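Local coordinates for protein tRNA (cytosine(72)-C(5))-methyltransferase (Pyrococcus horikoshii, PDB 5ZVE) that transfers a methyl group from S-adenosyl-L-methionine to the C5 position of cytosine 72 in several archaeal tRNAs, at residues P275-G280 with T322-Y327; L184-T189 with Q372-A377; K292-T297 with S326-E331. One frame throughout, in Å; residues are numbered along the deposited sequence.

Contact 1 of 3, residues P275-G280 with T322-Y327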
ATOM      1  N   PRO A 275      -2.912 -11.192   2.619  1.00 31.41           N
ATOM      2  CA  PRO A 275      -4.200 -10.494   2.647  1.00 24.86           C
ATOM      3  C   PRO A 275      -4.562 -10.165   4.086  1.00 23.66           C
ATOM      4  O   PRO A 275      -4.395 -11.012   4.962  1.00 23.18           O
ATOM      5  CB  PRO A 275      -5.171 -11.507   2.028  1.00 24.63           C
ATOM      6  CG  PRO A 275      -4.468 -12.829   2.121  1.00 30.04           C
ATOM      7  CD  PRO A 275      -3.015 -12.510   1.974  1.00 30.43           C
ATOM      8  N   CYS A 276      -5.025  -8.948   4.334  1.00 20.32           N
ATOM      9  CA  CYS A 276      -5.242  -8.497   5.699  1.00 20.67           C
ATOM     10  C   CYS A 276      -6.350  -7.467   5.745  1.00 18.95           C
ATOM     11  O   CYS A 276      -6.848  -7.039   4.706  1.00 24.41           O
ATOM     12  CB  CYS A 276      -3.949  -7.922   6.292  1.00 19.97           C
ATOM     13  SG  CYS A 276      -3.329  -6.424   5.485  1.00 23.81           S
ATOM     14  N   THR A 277      -6.736  -7.073   6.954  1.00 21.88           N
ATOM     15  CA  THR A 277      -7.806  -6.098   7.147  1.00 23.64           C
ATOM     16  C   THR A 277      -7.422  -4.701   6.639  1.00 24.65           C
ATOM     17  O   THR A 277      -8.280  -3.822   6.516  1.00 22.66           O
ATOM     18  CB  THR A 277      -8.210  -6.022   8.636  1.00 25.78           C
ATOM     19  OG1 THR A 277      -7.038  -5.873   9.445  1.00 22.33           O
ATOM     20  CG2 THR A 277      -8.928  -7.299   9.055  1.00 28.23           C
ATOM     21  N   ALA A 278      -6.134  -4.511   6.350  1.00 22.34           N
ATOM     22  CA  ALA A 278      -5.615  -3.269   5.769  1.00 23.80           C
ATOM     23  C   ALA A 278      -5.906  -2.044   6.634  1.00 22.09           C
ATOM     24  O   ALA A 278      -6.123  -0.950   6.117  1.00 23.83           O
ATOM     25  CB  ALA A 278      -6.173  -3.064   4.366  1.00 23.23           C
ATOM     26  N   LEU A 279      -5.889  -2.229   7.949  1.00 21.19           N
ATOM     27  CA  LEU A 279      -6.187  -1.148   8.882  1.00 19.31           C
ATOM     28  C   LEU A 279      -5.154  -0.024   8.819  1.00 22.00           C
ATOM     29  O   LEU A 279      -5.403   1.082   9.294  1.00 21.25           O
ATOM     30  CB  LEU A 279      -6.282  -1.698  10.311  1.00 16.87           C
ATOM     31  CG  LEU A 279      -7.401  -2.722  10.558  1.00 19.85           C
ATOM     32  CD1 LEU A 279      -7.308  -3.318  11.957  1.00 21.13           C
ATOM     33  CD2 LEU A 279      -8.782  -2.102  10.330  1.00 20.17           C
ATOM     34  N   GLY A 280      -3.997  -0.309   8.231  1.00 18.94           N
ATOM     35  CA  GLY A 280      -2.911   0.655   8.189  1.00 20.57           C
ATOM     36  C   GLY A 280      -2.834   1.506   6.933  1.00 23.41           C
ATOM     37  O   GLY A 280      -2.009   2.413   6.850  1.00 22.17           O
ATOM     38  N   THR A 322       2.178  -7.480   6.741  1.00 22.57           N
ATOM     39  CA  THR A 322       0.821  -6.996   6.523  1.00 23.76           C
ATOM     40  C   THR A 322       0.797  -5.474   6.510  1.00 23.21           C
ATOM     41  O   THR A 322       1.705  -4.828   7.035  1.00 23.37           O
ATOM     42  CB  THR A 322      -0.161  -7.486   7.613  1.00 23.53           C
ATOM     43  OG1 THR A 322       0.068  -6.747   8.820  1.00 24.15           O
ATOM     44  CG2 THR A 322       0.004  -8.979   7.893  1.00 22.62           C
ATOM     45  N   CYS A 323      -0.244  -4.910   5.906  1.00 24.05           N
ATOM     46  CA  CYS A 323      -0.506  -3.479   6.009  1.00 24.52           C
ATOM     47  C   CYS A 323      -1.648  -3.237   6.988  1.00 21.44           C
ATOM     48  O   CYS A 323      -2.564  -2.466   6.713  1.00 26.91           O
ATOM     49  CB  CYS A 323      -0.829  -2.880   4.634  1.00 27.09           C
ATOM     50  SG  CYS A 323      -2.303  -3.559   3.819  1.00 32.35           S
ATOM     51  N   THR A 324      -1.583  -3.897   8.140  1.00 22.25           N
ATOM     52  CA  THR A 324      -2.617  -3.754   9.151  1.00 19.41           C
ATOM     53  C   THR A 324      -2.005  -3.546  10.529  1.00 18.69           C
ATOM     54  O   THR A 324      -0.843  -3.869  10.759  1.00 21.62           O
ATOM     55  CB  THR A 324      -3.551  -4.980   9.180  1.00 22.76           C
ATOM     56  OG1 THR A 324      -4.782  -4.629   9.817  1.00 19.80           O
ATOM     57  CG2 THR A 324      -2.906  -6.142   9.922  1.00 23.54           C
ATOM     58  N   LEU A 325      -2.791  -2.990  11.439  1.00 18.24           N
ATOM     59  CA  LEU A 325      -2.303  -2.655  12.769  1.00 20.57           C
ATOM     60  C   LEU A 325      -2.638  -3.692  13.843  1.00 24.68           C
ATOM     61  O   LEU A 325      -2.045  -3.676  14.922  1.00 24.82           O
ATOM     62  CB  LEU A 325      -2.878  -1.304  13.188  1.00 19.97           C
ATOM     63  CG  LEU A 325      -2.484  -0.126  12.298  1.00 20.86           C
ATOM     64  CD1 LEU A 325      -3.440   1.033  12.519  1.00 18.94           C
ATOM     65  CD2 LEU A 325      -1.060   0.284  12.604  1.00 17.07           C
ATOM     66  N   SER A 326      -3.578  -4.589  13.550  1.00 20.94           N
ATOM     67  CA  SER A 326      -4.130  -5.474  14.579  1.00 26.71           C
ATOM     68  C   SER A 326      -3.070  -6.371  15.210  1.00 28.09           C
ATOM     69  O   SER A 326      -2.079  -6.738  14.572  1.00 29.05           O
ATOM     70  CB  SER A 326      -5.253  -6.341  14.008  1.00 23.65           C
ATOM     71  OG  SER A 326      -4.734  -7.416  13.249  1.00 24.78           O
ATOM     72  N   TYR A 327      -3.272  -6.698  16.481  1.00 28.83           N
ATOM     73  CA  TYR A 327      -2.393  -7.629  17.166  1.00 25.76           C
ATOM     74  C   TYR A 327      -2.547  -9.032  16.591  1.00 30.12           C
ATOM     75  O   TYR A 327      -1.552  -9.696  16.285  1.00 28.60           O
ATOM     76  CB  TYR A 327      -2.675  -7.648  18.673  1.00 26.44           C
ATOM     77  CG  TYR A 327      -1.699  -8.512  19.436  1.00 30.11           C
ATOM     78  CD1 TYR A 327      -0.509  -7.989  19.916  1.00 28.34           C
ATOM     79  CD2 TYR A 327      -1.960  -9.860  19.657  1.00 29.26           C
ATOM     80  CE1 TYR A 327       0.392  -8.783  20.605  1.00 29.31           C
ATOM     81  CE2 TYR A 327      -1.072 -10.657  20.341  1.00 25.09           C
ATOM     82  CZ  TYR A 327       0.103 -10.115  20.812  1.00 33.07           C
ATOM     83  OH  TYR A 327       0.992 -10.913  21.495  1.00 34.98           O
TER

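Contact 2 of 3, residues L184-T189 with Q372-A377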
ATOM      1  N   LEU A 184       7.524   2.828   1.698  1.00 20.01           N
ATOM      2  CA  LEU A 184       8.800   2.531   2.344  1.00 23.15           C
ATOM      3  C   LEU A 184       8.758   1.179   3.085  1.00 22.06           C
ATOM      4  O   LEU A 184       9.632   0.343   2.863  1.00 20.11           O
ATOM      5  CB  LEU A 184       9.203   3.677   3.290  1.00 23.63           C
ATOM      6  CG  LEU A 184      10.381   3.525   4.260  1.00 24.36           C
ATOM      7  CD1 LEU A 184      11.619   3.090   3.542  1.00 28.69           C
ATOM      8  CD2 LEU A 184      10.663   4.824   4.993  1.00 22.74           C
ATOM      9  N   PRO A 185       7.747   0.948   3.952  1.00 23.31           N
ATOM     10  CA  PRO A 185       7.727  -0.363   4.616  1.00 20.86           C
ATOM     11  C   PRO A 185       7.705  -1.553   3.645  1.00 21.98           C
ATOM     12  O   PRO A 185       8.393  -2.546   3.893  1.00 18.45           O
ATOM     13  CB  PRO A 185       6.442  -0.322   5.452  1.00 23.44           C
ATOM     14  CG  PRO A 185       5.700   0.887   5.017  1.00 24.77           C
ATOM     15  CD  PRO A 185       6.687   1.833   4.468  1.00 19.33           C
ATOM     16  N   SER A 186       6.957  -1.446   2.549  1.00 20.81           N
ATOM     17  CA  SER A 186       6.910  -2.531   1.571  1.00 19.22           C
ATOM     18  C   SER A 186       8.274  -2.790   0.931  1.00 24.72           C
ATOM     19  O   SER A 186       8.631  -3.940   0.664  1.00 23.68           O
ATOM     20  CB  SER A 186       5.878  -2.230   0.487  1.00 22.49           C
ATOM     21  OG  SER A 186       4.563  -2.387   0.984  1.00 21.51           O
ATOM     22  N   MET A 187       9.037  -1.723   0.695  1.00 20.61           N
ATOM     23  CA  MET A 187      10.376  -1.850   0.136  1.00 18.11           C
ATOM     24  C   MET A 187      11.352  -2.491   1.121  1.00 22.33           C
ATOM     25  O   MET A 187      12.172  -3.325   0.744  1.00 24.18           O
ATOM     26  CB  MET A 187      10.891  -0.486  -0.296  1.00 25.47           C
ATOM     27  CG  MET A 187      10.256   0.039  -1.561  1.00 24.23           C
ATOM     28  SD  MET A 187      11.178   1.453  -2.188  1.00 30.27           S
ATOM     29  CE  MET A 187      10.455   2.787  -1.236  1.00 27.36           C
ATOM     30  N   VAL A 188      11.264  -2.090   2.384  1.00 19.75           N
ATOM     31  CA  VAL A 188      12.065  -2.697   3.441  1.00 21.37           C
ATOM     32  C   VAL A 188      11.818  -4.205   3.503  1.00 24.12           C
ATOM     33  O   VAL A 188      12.746  -4.991   3.708  1.00 23.79           O
ATOM     34  CB  VAL A 188      11.758  -2.058   4.817  1.00 23.31           C
ATOM     35  CG1 VAL A 188      12.539  -2.748   5.913  1.00 18.50           C
ATOM     36  CG2 VAL A 188      12.087  -0.570   4.798  1.00 18.40           C
ATOM     37  N   THR A 189      10.564  -4.602   3.308  1.00 24.70           N
ATOM     38  CA  THR A 189      10.177  -6.012   3.351  1.00 22.77           C
ATOM     39  C   THR A 189      11.018  -6.879   2.407  1.00 25.50           C
ATOM     40  O   THR A 189      11.597  -7.878   2.830  1.00 25.53           O
ATOM     41  CB  THR A 189       8.682  -6.192   3.000  1.00 24.12           C
ATOM     42  OG1 THR A 189       7.872  -5.520   3.974  1.00 18.33           O
ATOM     43  CG2 THR A 189       8.309  -7.666   2.965  1.00 24.05           C
ATOM     44  N   GLN A 372       2.344   4.247   5.858  1.00 20.87           N
ATOM     45  CA  GLN A 372       1.187   3.441   6.208  1.00 18.48           C
ATOM     46  C   GLN A 372       1.497   2.610   7.443  1.00 22.28           C
ATOM     47  O   GLN A 372       2.664   2.340   7.740  1.00 20.33           O
ATOM     48  CB  GLN A 372       0.780   2.548   5.035  1.00 17.85           C
ATOM     49  CG  GLN A 372       0.134   3.339   3.905  1.00 22.90           C
ATOM     50  CD  GLN A 372      -0.319   2.479   2.744  1.00 26.57           C
ATOM     51  OE1 GLN A 372      -1.324   2.779   2.096  1.00 29.30           O
ATOM     52  NE2 GLN A 372       0.427   1.417   2.461  1.00 20.76           N
ATOM     53  N   GLY A 373       0.456   2.219   8.171  1.00 21.21           N
ATOM     54  CA  GLY A 373       0.613   1.267   9.251  1.00 16.53           C
ATOM     55  C   GLY A 373       1.047  -0.048   8.640  1.00 22.38           C
ATOM     56  O   GLY A 373       0.516  -0.462   7.609  1.00 23.00           O
ATOM     57  N   PHE A 374       2.013  -0.713   9.260  1.00 20.07           N
ATOM     58  CA  PHE A 374       2.636  -1.859   8.619  1.00 19.12           C
ATOM     59  C   PHE A 374       3.286  -2.778   9.633  1.00 18.73           C
ATOM     60  O   PHE A 374       3.524  -2.392  10.778  1.00 22.44           O
ATOM     61  CB  PHE A 374       3.671  -1.384   7.599  1.00 21.16           C
ATOM     62  CG  PHE A 374       3.806  -2.281   6.400  1.00 20.72           C
ATOM     63  CD1 PHE A 374       2.954  -2.137   5.315  1.00 19.78           C
ATOM     64  CD2 PHE A 374       4.798  -3.247   6.347  1.00 19.13           C
ATOM     65  CE1 PHE A 374       3.082  -2.945   4.205  1.00 17.08           C
ATOM     66  CE2 PHE A 374       4.929  -4.060   5.240  1.00 19.56           C
ATOM     67  CZ  PHE A 374       4.069  -3.910   4.169  1.00 19.96           C
ATOM     68  N   PHE A 375       3.577  -3.998   9.204  1.00 20.03           N
ATOM     69  CA  PHE A 375       4.151  -4.998  10.090  1.00 18.81           C
ATOM     70  C   PHE A 375       5.049  -5.944   9.307  1.00 20.60           C
ATOM     71  O   PHE A 375       4.685  -6.397   8.225  1.00 21.51           O
ATOM     72  CB  PHE A 375       3.037  -5.774  10.802  1.00 19.50           C
ATOM     73  CG  PHE A 375       3.541  -6.851  11.717  1.00 21.54           C
ATOM     74  CD1 PHE A 375       3.968  -6.542  12.999  1.00 23.64           C
ATOM     75  CD2 PHE A 375       3.584  -8.171  11.299  1.00 21.97           C
ATOM     76  CE1 PHE A 375       4.440  -7.531  13.845  1.00 26.92           C
ATOM     77  CE2 PHE A 375       4.047  -9.167  12.140  1.00 21.24           C
ATOM     78  CZ  PHE A 375       4.475  -8.847  13.415  1.00 24.88           C
ATOM     79  N   ILE A 376       6.224  -6.236   9.855  1.00 17.66           N
ATOM     80  CA  ILE A 376       7.179  -7.128   9.201  1.00 20.23           C
ATOM     81  C   ILE A 376       7.791  -8.105  10.199  1.00 21.90           C
ATOM     82  O   ILE A 376       8.355  -7.693  11.213  1.00 21.63           O
ATOM     83  CB  ILE A 376       8.340  -6.356   8.523  1.00 22.23           C
ATOM     84  CG1 ILE A 376       7.823  -5.225   7.630  1.00 21.56           C
ATOM     85  CG2 ILE A 376       9.223  -7.307   7.726  1.00 17.52           C
ATOM     86  CD1 ILE A 376       8.954  -4.411   6.975  1.00 18.97           C
ATOM     87  N   ALA A 377       7.679  -9.396   9.907  1.00 22.08           N
ATOM     88  CA  ALA A 377       8.335 -10.424  10.704  1.00 23.71           C
ATOM     89  C   ALA A 377       9.256 -11.267   9.832  1.00 21.73           C
ATOM     90  O   ALA A 377       8.878 -11.674   8.734  1.00 21.42           O
ATOM     91  CB  ALA A 377       7.297 -11.307  11.395  1.00 20.01           C
TER

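Contact 3 of 3, residues K292-T297 with S326-E331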
ATOM      1  N   LYS A 292     -14.825  -8.203  14.023  1.00 35.21           N
ATOM      2  CA  LYS A 292     -15.172  -9.476  13.397  1.00 35.57           C
ATOM      3  C   LYS A 292     -14.249  -9.801  12.217  1.00 33.67           C
ATOM      4  O   LYS A 292     -13.926 -10.964  11.976  1.00 32.52           O
ATOM      5  CB  LYS A 292     -16.635  -9.466  12.946  1.00 33.81           C
ATOM      6  CG  LYS A 292     -17.033  -8.210  12.182  1.00 41.92           C
ATOM      7  CD  LYS A 292     -18.381  -8.378  11.500  1.00 39.60           C
ATOM      8  CE  LYS A 292     -18.681  -7.212  10.578  1.00 50.09           C
ATOM      9  NZ  LYS A 292     -19.840  -7.495   9.687  1.00 65.06           N
ATOM     10  N   HIS A 293     -13.822  -8.768  11.493  1.00 33.22           N
ATOM     11  CA  HIS A 293     -12.924  -8.946  10.353  1.00 30.75           C
ATOM     12  C   HIS A 293     -11.500  -9.297  10.774  1.00 28.38           C
ATOM     13  O   HIS A 293     -10.805 -10.030  10.076  1.00 24.65           O
ATOM     14  CB  HIS A 293     -12.894  -7.685   9.489  1.00 30.83           C
ATOM     15  CG  HIS A 293     -14.212  -7.343   8.871  1.00 34.05           C
ATOM     16  ND1 HIS A 293     -14.938  -6.231   9.236  1.00 33.17           N
ATOM     17  CD2 HIS A 293     -14.935  -7.966   7.909  1.00 32.54           C
ATOM     18  CE1 HIS A 293     -16.051  -6.182   8.525  1.00 34.83           C
ATOM     19  NE2 HIS A 293     -16.071  -7.222   7.712  1.00 35.47           N
ATOM     20  N   ILE A 294     -11.070  -8.768  11.912  1.00 29.96           N
ATOM     21  CA  ILE A 294      -9.727  -9.023  12.408  1.00 25.16           C
ATOM     22  C   ILE A 294      -9.554 -10.491  12.761  1.00 30.28           C
ATOM     23  O   ILE A 294      -8.593 -11.133  12.338  1.00 29.72           O
ATOM     24  CB  ILE A 294      -9.413  -8.153  13.641  1.00 28.02           C
ATOM     25  CG1 ILE A 294      -9.368  -6.674  13.244  1.00 23.88           C
ATOM     26  CG2 ILE A 294      -8.091  -8.566  14.259  1.00 23.46           C
ATOM     27  CD1 ILE A 294      -9.178  -5.730  14.412  1.00 21.55           C
ATOM     28  N   GLU A 295     -10.506 -11.025  13.519  1.00 35.50           N
ATOM     29  CA  GLU A 295     -10.469 -12.425  13.920  1.00 31.65           C
ATOM     30  C   GLU A 295     -10.555 -13.349  12.710  1.00 29.38           C
ATOM     31  O   GLU A 295      -9.750 -14.265  12.563  1.00 31.07           O
ATOM     32  CB  GLU A 295     -11.602 -12.730  14.899  1.00 38.38           C
ATOM     33  CG  GLU A 295     -11.605 -14.159  15.412  1.00 47.61           C
ATOM     34  CD  GLU A 295     -12.846 -14.483  16.221  1.00 55.22           C
ATOM     35  OE1 GLU A 295     -13.762 -13.632  16.280  1.00 57.34           O
ATOM     36  OE2 GLU A 295     -12.904 -15.590  16.797  1.00 61.73           O
ATOM     37  N   ALA A 296     -11.520 -13.095  11.835  1.00 30.72           N
ATOM     38  CA  ALA A 296     -11.709 -13.932  10.656  1.00 28.80           C
ATOM     39  C   ALA A 296     -10.474 -13.919   9.762  1.00 30.15           C
ATOM     40  O   ALA A 296     -10.020 -14.966   9.310  1.00 30.72           O
ATOM     41  CB  ALA A 296     -12.931 -13.480   9.876  1.00 27.54           C
ATOM     42  N   THR A 297      -9.935 -12.731   9.508  1.00 30.24           N
ATOM     43  CA  THR A 297      -8.786 -12.593   8.620  1.00 28.07           C
ATOM     44  C   THR A 297      -7.517 -13.185   9.232  1.00 25.91           C
ATOM     45  O   THR A 297      -6.715 -13.795   8.526  1.00 25.46           O
ATOM     46  CB  THR A 297      -8.540 -11.122   8.259  1.00 27.91           C
ATOM     47  OG1 THR A 297      -9.738 -10.568   7.699  1.00 24.03           O
ATOM     48  CG2 THR A 297      -7.405 -10.993   7.256  1.00 24.90           C
ATOM     49  N   SER A 326      -3.578  -4.589  13.550  1.00 20.94           N
ATOM     50  CA  SER A 326      -4.130  -5.474  14.579  1.00 26.71           C
ATOM     51  C   SER A 326      -3.070  -6.371  15.210  1.00 28.09           C
ATOM     52  O   SER A 326      -2.079  -6.738  14.572  1.00 29.05           O
ATOM     53  CB  SER A 326      -5.253  -6.341  14.008  1.00 23.65           C
ATOM     54  OG  SER A 326      -4.734  -7.416  13.249  1.00 24.78           O
ATOM     55  N   TYR A 327      -3.272  -6.698  16.481  1.00 28.83           N
ATOM     56  CA  TYR A 327      -2.393  -7.629  17.166  1.00 25.76           C
ATOM     57  C   TYR A 327      -2.547  -9.032  16.591  1.00 30.12           C
ATOM     58  O   TYR A 327      -1.552  -9.696  16.285  1.00 28.60           O
ATOM     59  CB  TYR A 327      -2.675  -7.648  18.673  1.00 26.44           C
ATOM     60  CG  TYR A 327      -1.699  -8.512  19.436  1.00 30.11           C
ATOM     61  CD1 TYR A 327      -0.509  -7.989  19.916  1.00 28.34           C
ATOM     62  CD2 TYR A 327      -1.960  -9.860  19.657  1.00 29.26           C
ATOM     63  CE1 TYR A 327       0.392  -8.783  20.605  1.00 29.31           C
ATOM     64  CE2 TYR A 327      -1.072 -10.657  20.341  1.00 25.09           C
ATOM     65  CZ  TYR A 327       0.103 -10.115  20.812  1.00 33.07           C
ATOM     66  OH  TYR A 327       0.992 -10.913  21.495  1.00 34.98           O
ATOM     67  N   GLU A 328      -3.796  -9.477  16.460  1.00 25.21           N
ATOM     68  CA  GLU A 328      -4.102 -10.856  16.082  1.00 23.51           C
ATOM     69  C   GLU A 328      -3.493 -11.254  14.734  1.00 25.65           C
ATOM     70  O   GLU A 328      -2.984 -12.365  14.587  1.00 24.76           O
ATOM     71  CB  GLU A 328      -5.620 -11.078  16.033  1.00 25.63           C
ATOM     72  CG  GLU A 328      -6.332 -11.054  17.382  1.00 27.44           C
ATOM     73  CD  GLU A 328      -6.620  -9.648  17.881  1.00 34.78           C
ATOM     74  OE1 GLU A 328      -6.275  -8.680  17.170  1.00 31.25           O
ATOM     75  OE2 GLU A 328      -7.201  -9.510  18.980  1.00 33.50           O
ATOM     76  N   GLU A 329      -3.531 -10.346  13.760  1.00 26.65           N
ATOM     77  CA  GLU A 329      -3.004 -10.643  12.430  1.00 25.36           C
ATOM     78  C   GLU A 329      -1.487 -10.540  12.392  1.00 23.04           C
ATOM     79  O   GLU A 329      -0.853 -10.976  11.434  1.00 22.73           O
ATOM     80  CB  GLU A 329      -3.596  -9.700  11.377  1.00 25.22           C
ATOM     81  CG  GLU A 329      -5.098  -9.791  11.200  1.00 26.14           C
ATOM     82  CD  GLU A 329      -5.640  -8.675  10.322  1.00 23.19           C
ATOM     83  OE1 GLU A 329      -5.492  -8.769   9.086  1.00 20.84           O
ATOM     84  OE2 GLU A 329      -6.204  -7.704  10.865  1.00 24.20           O
ATOM     85  N   ASN A 330      -0.908  -9.973  13.442  1.00 20.03           N
ATOM     86  CA  ASN A 330       0.518  -9.685  13.441  1.00 22.19           C
ATOM     87  C   ASN A 330       1.285 -10.466  14.503  1.00 24.20           C
ATOM     88  O   ASN A 330       1.686 -11.605  14.260  1.00 26.58           O
ATOM     89  CB  ASN A 330       0.735  -8.184  13.610  1.00 24.37           C
ATOM     90  CG  ASN A 330       0.250  -7.401  12.410  1.00 24.89           C
ATOM     91  OD1 ASN A 330       0.301  -7.895  11.281  1.00 23.15           O
ATOM     92  ND2 ASN A 330      -0.234  -6.182  12.641  1.00 24.14           N
ATOM     93  N   GLU A 331       1.502  -9.860  15.665  1.00 19.33           N
ATOM     94  CA  GLU A 331       2.236 -10.535  16.733  1.00 27.39           C
ATOM     95  C   GLU A 331       1.562 -11.854  17.119  1.00 26.48           C
ATOM     96  O   GLU A 331       2.238 -12.842  17.413  1.00 28.95           O
ATOM     97  CB  GLU A 331       2.379  -9.629  17.958  1.00 26.15           C
ATOM     98  CG  GLU A 331       3.391  -8.497  17.785  1.00 27.68           C
ATOM     99  CD  GLU A 331       2.781  -7.244  17.176  1.00 29.70           C
ATOM    100  OE1 GLU A 331       1.639  -7.314  16.664  1.00 23.81           O
ATOM    101  OE2 GLU A 331       3.447  -6.187  17.210  1.00 24.45           O
TER

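Contact 1 of 3, residues P275-G280 with T322-Y327
Thr277 and Thr324 join the two loops through their hydroxyls. Thr324 OG1 gives its proton to Thr277 OG1 at 2.6 Å and receives the backbone N of Leu279 at 3.2 Å, with an N-H...O angle of 155°. With OG1 anti to its own backbone N (chi1 -160°), Thr324 brings the hydroxyl to both partners. Thr277 OG1 in turn is bonded to Glu329 OE2, which carries the chain of bonds further along the loop of Thr324. A second tie runs through the backbone: Gly280 N donates to Cys323 O at 3.0 Å. Ala278 CA adds a CA-H...O contact of 3.3 Å to that same Cys323 O.

The sulfurs of Cys276 and Cys323 also meet. Cys276 SG and Cys323 SG stand 3.5 Å apart, far beyond the length of a disulfide. Cys276 SG is also 3.5 Å from Cys323 N and accepts a weak bond from Ala278 N, while the methyl of Ala278 rests against Cys323 SG.

Apolar contacts add to this: Leu279 CB comes within 4.5 Å of Leu325 CB, and Tyr13 of helix 7-17 touches both leucines. Leu279 CD1 also touches Ser326 CB. Two cysteines facing each other on the loops after strands 267-273 and 316-322, one following a proline and one a threonine, are the signature of RsmB/NOP m5C methyltransferases: Cys323 is the predicted nucleophile, and Cys276 probably matches the cysteine that aids product release in relatives.

Contact 2 of 3, residues L184-T189 with Q372-A377
Pro185 and Phe374 meet where helix 184-189 lies over strand 374-377, the two running nearly parallel at 10° with their axes 9.0 Å apart. The proline lies over a face of the phenylalanine: its CB stands 3.7 Å from the centroid of the Phe374 ring, 27° off the normal, in a CH-pi contact displaced toward the rim. Within this pair the nearest atoms are Pro185 CB and Phe374 CG, at 3.4 Å. Ser186 N sits above the same face, and Ser186 OG lies 3.6 Å from Phe374 CZ at the far end of the ring, its hydrogen bond going to Lys211.

One turn on, Thr189 OG1 touches both strand side chains, 3.5 Å from Phe374 CE2 and 3.4 Å from Ile376 CD1. It can do so because OG1 is placed beside its own backbone N (chi1 -63°), where it also donates to Pro185 O at 3.0 Å. That carbonyl takes Thr189 N as well, from the opposite face of its plane. Ile376 CD1 packs against the helix, near Pro185 O and 4.1 Å from Val188 CG1, the isoleucine and valine side chains crossing at about a right angle. Phe364 of strand 361-364 touches both Pro185 and Phe374 and extends the apolar patch.

With no hydrogen bond between the segments, a CH-pi contact and dispersion join them, while the hydroxyls of Thr189 and Ser186 spend their bonds on the helix itself and on Lys211, a residue that binds S-adenosyl-L-methionine.

Contact 3 of 3, residues K292-T297 with S326-E331
Glu329 OE2, lying near the side chain of Ile294, is gripped by two hydroxyls: Ser326 OG donates to it at 2.8 Å, from the anti side and 34° out of the carboxylate plane, and Thr277 OG1 is its other partner. Ser326 OG simultaneously accepts the backbone N of Glu329 at 3.2 Å; donating to OE2 and accepting from Glu329 N together would hold the serine hydroxyl in its rotamer. The other oxygen, Glu329 OE1, meets Thr297 CG2 at 3.5 Å. That methyl is anti to its backbone N, while Thr297 OG1, beside the backbone N (chi1 -55°), turns back to donate to His293 O at 2.7 Å, inside the helix.

Ile294 carries the rest. Its CG2 branch is 3.6 Å from Ser326 CB and 3.4 Å from Glu328 OE1, an oxygen bonded to the hydroxyl of Tyr12. An alanine in place of Glu329 would probably leave the hydroxyls of Ser326 and Thr277 without their shared acceptor and open a gap beside the Thr297 methyl.

A serine accepting the amide three residues on is an ST motif; here it overlaps a type I turn, Tyr327 to Asn330, in the loop that joins strand 316-322 to helix 331-339 in the Rossmann-like methyltransferase fold.

Overall arrangement
Contact 1 is the hub, its centre about 11 Å from that of contact 2 and about 8 Å from that of contact 3, with which it shares Ser326 and Tyr327. The centres of contacts 2 and 3 are about 17 Å apart, yet Phe375 packs on Asn330 and Glu331. Probable backbone hydrogen bonds join contacts 1 and 2, from Gly373 N to Gly280 O (2.8 Å) and from Phe375 N to Thr322 O (3.0 Å). Toward contact 3, Thr322 OG1 is 2.7 Å from Asn330 OD1. The Cys323 side chain lies about 7 Å from the bound S-adenosyl-L-homocysteine. The loop of the predicted nucleophile thus meets strand 374-381 through Phe374 and helix 291-310 through Ile294.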